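Local coordinates for PA14 domain-containing protein (Clostridium clariflavum, PDB 6QDI), which probably senses plant-biomass polysaccharides outside the cell, through tandem calcium-binding PA14 domains of a membrane-bound RsgI-type anti-sigma factor, at residues F216-I228 with I234-T247. Sequence-based numbering, arbitrary orientation.
With CA (calcium ion), chain E.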
loop_
_atom_site.group_PDB
_atom_site.type_symbol
_atom_site.label_atom_id
_atom_site.label_comp_id
_atom_site.label_asym_id
_atom_site.label_seq_id
_atom_site.Cartn_x
_atom_site.Cartn_y
_atom_site.Cartn_z
ATOM N N PHE A 216 -1.414 -15.044 -16.010
ATOM C CA PHE A 216 -1.805 -13.772 -15.398
ATOM C C PHE A 216 -2.894 -14.010 -14.355
ATOM O O PHE A 216 -3.818 -14.803 -14.573
ATOM C CB PHE A 216 -2.310 -12.800 -16.454
ATOM C CG PHE A 216 -1.274 -12.450 -17.449
ATOM C CD1 PHE A 216 -0.395 -11.412 -17.195
ATOM C CD2 PHE A 216 -1.170 -13.097 -18.641
ATOM C CE1 PHE A 216 0.581 -11.048 -18.104
ATOM C CE2 PHE A 216 -0.184 -12.762 -19.548
ATOM C CZ PHE A 216 0.708 -11.737 -19.269
ATOM N N TYR A 217 -2.764 -13.302 -13.243
ATOM C CA TYR A 217 -3.716 -13.364 -12.130
ATOM C C TYR A 217 -4.283 -11.976 -11.921
ATOM O O TYR A 217 -3.544 -10.993 -11.794
ATOM C CB TYR A 217 -3.048 -13.807 -10.848
ATOM C CG TYR A 217 -2.421 -15.186 -10.881
ATOM C CD1 TYR A 217 -1.175 -15.434 -11.413
ATOM C CD2 TYR A 217 -3.119 -16.259 -10.366
ATOM C CE1 TYR A 217 -0.655 -16.736 -11.425
ATOM C CE2 TYR A 217 -2.593 -17.535 -10.367
ATOM C CZ TYR A 217 -1.360 -17.753 -10.905
ATOM O OH TYR A 217 -0.792 -19.014 -10.951
ATOM N N VAL A 218 -5.599 -11.899 -11.808
ATOM C CA VAL A 218 -6.258 -10.647 -11.443
ATOM C C VAL A 218 -7.006 -10.893 -10.149
ATOM O O VAL A 218 -7.917 -11.741 -10.085
ATOM C CB VAL A 218 -7.228 -10.189 -12.534
ATOM C CG1 VAL A 218 -7.969 -8.937 -12.127
ATOM C CG2 VAL A 218 -6.467 -9.927 -13.805
ATOM N N SER A 219 -6.632 -10.158 -9.107
ATOM C CA SER A 219 -7.343 -10.207 -7.814
ATOM C C SER A 219 -8.146 -8.925 -7.704
ATOM O O SER A 219 -7.612 -7.869 -7.927
ATOM C CB SER A 219 -6.336 -10.296 -6.696
ATOM O OG SER A 219 -5.526 -11.435 -6.800
ATOM N N TYR A 220 -9.426 -9.025 -7.388
ATOM C CA TYR A 220 -10.344 -7.881 -7.507
ATOM C C TYR A 220 -11.365 -7.862 -6.383
ATOM O O TYR A 220 -11.800 -8.924 -5.881
ATOM C CB TYR A 220 -11.084 -7.892 -8.885
ATOM C CG TYR A 220 -11.824 -9.183 -9.163
ATOM C CD1 TYR A 220 -11.207 -10.257 -9.763
ATOM C CD2 TYR A 220 -13.162 -9.372 -8.779
ATOM C CE1 TYR A 220 -11.850 -11.476 -9.944
ATOM C CE2 TYR A 220 -13.804 -10.580 -9.011
ATOM C CZ TYR A 220 -13.147 -11.633 -9.558
ATOM O OH TYR A 220 -13.736 -12.864 -9.777
ATOM N N ASP A 221 -11.780 -6.632 -6.081
ATOM C CA ASP A 221 -12.965 -6.380 -5.257
ATOM C C ASP A 221 -13.578 -5.159 -5.949
ATOM O O ASP A 221 -13.019 -4.069 -5.794
ATOM C CB ASP A 221 -12.580 -6.039 -3.821
ATOM C CG ASP A 221 -13.746 -5.579 -2.991
ATOM O OD1 ASP A 221 -14.838 -5.285 -3.593
ATOM O OD2 ASP A 221 -13.594 -5.495 -1.760
ATOM N N ASP A 222 -14.617 -5.294 -6.793
ATOM C CA ASP A 222 -15.509 -6.424 -6.894
ATOM C C ASP A 222 -15.929 -6.853 -8.289
ATOM O O ASP A 222 -16.727 -7.773 -8.405
ATOM C CB ASP A 222 -16.739 -6.251 -5.967
ATOM C CG ASP A 222 -17.462 -4.985 -6.232
ATOM O OD1 ASP A 222 -18.189 -4.920 -7.272
ATOM O OD2 ASP A 222 -17.341 -4.008 -5.452
ATOM N N GLY A 223 -15.375 -6.246 -9.330
ATOM C CA GLY A 223 -15.541 -6.775 -10.678
ATOM C C GLY A 223 -14.336 -6.426 -11.521
ATOM O O GLY A 223 -13.692 -5.389 -11.300
ATOM N N ALA A 224 -14.024 -7.292 -12.480
ATOM C CA ALA A 224 -12.891 -7.071 -13.361
ATOM C C ALA A 224 -13.054 -7.891 -14.602
ATOM O O ALA A 224 -13.657 -8.963 -14.600
ATOM C CB ALA A 224 -11.576 -7.407 -12.693
ATOM N N SER A 225 -12.442 -7.385 -15.679
ATOM C CA SER A 225 -12.314 -8.112 -16.928
ATOM C C SER A 225 -10.939 -7.870 -17.511
ATOM O O SER A 225 -10.437 -6.754 -17.471
ATOM C CB SER A 225 -13.389 -7.728 -17.938
ATOM O OG SER A 225 -14.675 -8.214 -17.490
ATOM N N LEU A 226 -10.349 -8.931 -18.044
ATOM C CA LEU A 226 -9.031 -8.841 -18.643
ATOM C C LEU A 226 -9.036 -9.319 -20.082
ATOM O O LEU A 226 -9.384 -10.479 -20.371
ATOM C CB LEU A 226 -8.013 -9.699 -17.884
ATOM C CG LEU A 226 -6.584 -9.634 -18.405
ATOM C CD1 LEU A 226 -5.938 -8.277 -18.131
ATOM C CD2 LEU A 226 -5.738 -10.722 -17.761
ATOM N N TRP A 227 -8.613 -8.422 -20.968
ATOM C CA TRP A 227 -8.421 -8.689 -22.400
ATOM C C TRP A 227 -6.923 -8.762 -22.671
ATOM O O TRP A 227 -6.167 -7.857 -22.311
ATOM C CB TRP A 227 -9.007 -7.550 -23.233
ATOM C CG TRP A 227 -10.471 -7.402 -23.118
ATOM C CD1 TRP A 227 -11.192 -6.812 -22.114
ATOM C CD2 TRP A 227 -11.455 -7.888 -24.063
ATOM N NE1 TRP A 227 -12.538 -6.863 -22.400
ATOM C CE2 TRP A 227 -12.732 -7.511 -23.585
ATOM C CE3 TRP A 227 -11.376 -8.560 -25.285
ATOM C CZ2 TRP A 227 -13.913 -7.827 -24.265
ATOM C CZ3 TRP A 227 -12.539 -8.855 -25.974
ATOM C CH2 TRP A 227 -13.794 -8.480 -25.462
ATOM N N ILE A 228 -6.498 -9.842 -23.315
ATOM C CA ILE A 228 -5.103 -10.089 -23.680
ATOM C C ILE A 228 -5.126 -10.351 -25.184
ATOM O O ILE A 228 -5.782 -11.308 -25.647
ATOM C CB ILE A 228 -4.563 -11.333 -22.901
ATOM C CG1 ILE A 228 -4.423 -11.032 -21.417
ATOM C CG2 ILE A 228 -3.318 -11.858 -23.521
ATOM C CD1 ILE A 228 -3.407 -9.999 -21.040
ATOM N N ILE A 234 -10.542 -13.207 -18.849
ATOM C CA ILE A 234 -11.174 -13.186 -17.528
ATOM C C ILE A 234 -12.370 -12.289 -17.641
ATOM O O ILE A 234 -12.223 -11.107 -17.963
ATOM C CB ILE A 234 -10.214 -12.675 -16.420
ATOM C CG1 ILE A 234 -9.010 -13.585 -16.253
ATOM C CG2 ILE A 234 -11.009 -12.495 -15.122
ATOM C CD1 ILE A 234 -7.924 -13.092 -15.337
ATOM N N ASP A 235 -13.563 -12.872 -17.456
ATOM C CA ASP A 235 -14.831 -12.154 -17.595
ATOM C C ASP A 235 -15.550 -12.164 -16.271
ATOM O O ASP A 235 -16.374 -13.056 -16.025
ATOM C CB ASP A 235 -15.669 -12.800 -18.715
ATOM C CG ASP A 235 -16.974 -12.052 -19.022
ATOM O OD1 ASP A 235 -17.201 -10.980 -18.475
ATOM O OD2 ASP A 235 -17.790 -12.558 -19.832
ATOM N N LYS A 236 -15.226 -11.202 -15.417
ATOM C CA LYS A 236 -15.728 -11.176 -14.040
ATOM C C LYS A 236 -16.352 -9.812 -13.722
ATOM O O LYS A 236 -16.357 -9.377 -12.579
ATOM C CB LYS A 236 -14.620 -11.581 -13.058
ATOM C CG LYS A 236 -14.193 -13.010 -13.179
ATOM C CD LYS A 236 -15.255 -13.986 -12.727
ATOM C CE LYS A 236 -14.800 -15.402 -13.008
ATOM N NZ LYS A 236 -15.706 -16.430 -12.465
ATOM N N TRP A 237 -16.909 -9.150 -14.737
ATOM C CA TRP A 237 -17.414 -7.795 -14.601
ATOM C C TRP A 237 -18.569 -7.703 -13.647
ATOM O O TRP A 237 -18.686 -6.736 -12.920
ATOM C CB TRP A 237 -17.829 -7.263 -15.968
ATOM C CG TRP A 237 -18.129 -5.832 -15.970
ATOM C CD1 TRP A 237 -19.312 -5.223 -16.301
ATOM C CD2 TRP A 237 -17.222 -4.753 -15.658
ATOM N NE1 TRP A 237 -19.205 -3.870 -16.197
ATOM C CE2 TRP A 237 -17.940 -3.557 -15.779
ATOM C CE3 TRP A 237 -15.891 -4.687 -15.241
ATOM C CZ2 TRP A 237 -17.355 -2.317 -15.538
ATOM C CZ3 TRP A 237 -15.322 -3.442 -15.004
ATOM C CH2 TRP A 237 -16.059 -2.292 -15.151
ATOM N N THR A 238 -19.431 -8.702 -13.653
ATOM C CA THR A 238 -20.577 -8.695 -12.750
ATOM C C THR A 238 -20.415 -9.681 -11.623
ATOM O O THR A 238 -21.416 -10.051 -10.986
ATOM C CB THR A 238 -21.877 -8.984 -13.500
ATOM O OG1 THR A 238 -21.741 -10.218 -14.189
ATOM C CG2 THR A 238 -22.166 -7.876 -14.481
ATOM N N ALA A 239 -19.177 -10.106 -11.334
ATOM C CA ALA A 239 -18.990 -11.151 -10.345
ATOM C C ALA A 239 -19.456 -10.652 -8.936
ATOM O O ALA A 239 -19.908 -11.478 -8.144
ATOM C CB ALA A 239 -17.553 -11.625 -10.351
ATOM N N SER A 240 -19.367 -9.340 -8.659
ATOM C CA SER A 240 -19.850 -8.713 -7.408
ATOM C C SER A 240 -19.317 -9.550 -6.255
ATOM O O SER A 240 -20.109 -10.090 -5.445
ATOM C CB SER A 240 -21.396 -8.627 -7.430
ATOM O OG SER A 240 -21.936 -7.869 -6.355
ATOM N N GLU A 241 -18.010 -9.740 -6.197
ATOM C CA GLU A 241 -17.374 -10.551 -5.151
ATOM C C GLU A 241 -15.916 -10.104 -4.987
ATOM O O GLU A 241 -15.319 -9.422 -5.827
ATOM C CB GLU A 241 -17.340 -12.050 -5.590
ATOM C CG GLU A 241 -16.504 -12.300 -6.871
ATOM C CD GLU A 241 -16.393 -13.756 -7.327
ATOM O OE1 GLU A 241 -16.869 -14.666 -6.595
ATOM O OE2 GLU A 241 -15.801 -13.975 -8.435
ATOM N N ILE A 242 -15.304 -10.579 -3.914
ATOM C CA ILE A 242 -13.860 -10.445 -3.712
ATOM C C ILE A 242 -13.262 -11.774 -4.098
ATOM O O ILE A 242 -13.577 -12.778 -3.474
ATOM C CB ILE A 242 -13.517 -10.144 -2.235
ATOM C CG1 ILE A 242 -14.288 -8.904 -1.753
ATOM C CG2 ILE A 242 -11.997 -9.971 -2.057
ATOM C CD1 ILE A 242 -14.307 -8.713 -0.250
ATOM N N ASN A 243 -12.435 -11.817 -5.147
ATOM C CA ASN A 243 -11.933 -13.066 -5.623
ATOM C C ASN A 243 -10.742 -12.791 -6.480
ATOM O O ASN A 243 -10.232 -11.678 -6.599
ATOM C CB ASN A 243 -13.036 -13.834 -6.362
ATOM C CG ASN A 243 -12.992 -15.360 -6.123
ATOM O OD1 ASN A 243 -11.932 -15.929 -5.992
ATOM N ND2 ASN A 243 -14.171 -16.018 -6.071
ATOM N N THR A 244 -10.199 -13.897 -6.940
ATOM C CA THR A 244 -9.090 -13.873 -7.842
ATOM C C THR A 244 -9.502 -14.767 -9.015
ATOM O O THR A 244 -10.277 -15.727 -8.865
ATOM C CB THR A 244 -7.750 -14.376 -7.191
ATOM O OG1 THR A 244 -7.294 -13.553 -6.089
ATOM C CG2 THR A 244 -6.632 -14.459 -8.176
ATOM N N ALA A 245 -8.971 -14.457 -10.183
ATOM C CA ALA A 245 -9.148 -15.262 -11.383
ATOM C C ALA A 245 -7.807 -15.310 -12.099
ATOM O O ALA A 245 -6.952 -14.426 -11.918
ATOM C CB ALA A 245 -10.207 -14.646 -12.294
ATOM N N LYS A 246 -7.626 -16.300 -12.950
ATOM C CA LYS A 246 -6.386 -16.448 -13.684
ATOM C C LYS A 246 -6.635 -16.882 -15.113
ATOM O O LYS A 246 -7.672 -17.486 -15.436
ATOM C CB LYS A 246 -5.455 -17.404 -12.997
ATOM C CG LYS A 246 -5.923 -18.854 -12.909
ATOM C CD LYS A 246 -4.943 -19.721 -12.106
ATOM C CE LYS A 246 -5.391 -21.158 -11.860
ATOM N NZ LYS A 246 -6.129 -21.803 -12.970
ATOM N N THR A 247 -5.645 -16.574 -15.946
ATOM C CA THR A 247 -5.635 -17.092 -17.312
ATOM C C THR A 247 -5.136 -18.539 -17.310
ATOM O O THR A 247 -4.531 -19.001 -16.350
ATOM C CB THR A 247 -4.759 -16.233 -18.246
ATOM O OG1 THR A 247 -3.385 -16.326 -17.874
ATOM C CG2 THR A 247 -5.193 -14.773 -18.211
HETATM CA CA CA E . -16.437 -3.569 -3.279
HETATM O O HOH W 1 -19.012 -6.209 -9.708
HETATM O O HOH W 2 -16.616 -8.403 -19.409
#
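With CG set between its backbone N and carbonyl carbon (chi1 55°), Tyr-220 lays its ring back across strand 242-246, and Glu-241, turned the same way and then extended, brings its carboxylate to the phenol. Tyr-220 OH donates to Glu-241 OE2 at 2.7 Å, on the anti side of the carboxylate, whose plane is turned 44° from the ring. A tyrosine suits this place because its ring packs while its hydroxyl reaches an acid: one face covers Asn-243 O, and Lys-236 CG lies 3.4 Å from Tyr-220 OH. Asn-243 ND2 holds the other oxygen, Glu-241 OE1, from above the carboxylate plane.

Strands 216-220 and 242-246 run antiparallel, with paired backbone bonds at Val-218 with Ala-245 and at Tyr-220 with Asn-243. Small hydroxyl residues fit the non-hydrogen-bonded pair between them, where Ser-219 OG and Thr-244 OG1 share a hydrogen bond of 2.8 Å. Thr-247 OG1 accepts a nearly straight bond from Phe-216 N (3.0 Å, 171°). Between this sheet and that of strand 234-236, Ile-234 CD1 reaches Val-218 CG2 at 3.8 Å, branched aliphatics filling the interior.

At the corner the chain changes sheets, and a cis peptide links Asp-221 to Asp-222. Asp-221 OD1 and Asp-222 OD2 each bind calcium at 2.4 Å, and Asp-222 OD1 hydrogen-bonds to Thr-267 OG1; Asn-266, Gly-268 and Ala-270 complete the protein ligands. Gly-223, whose CA lies 3.3 Å from Lys-236 O with no room for a CB beside Trp-237 O, joins Asp-222 in a classic beta bulge opposite Arg-265. In this second PA14 domain, strand 216-220 continues its sheet beside strand 271-279, while strand 223-228 forms a hairpin with strand 231-240, bonded from Leu-226 N to Ile-234 O, and pairs on its other side with strand 257-266.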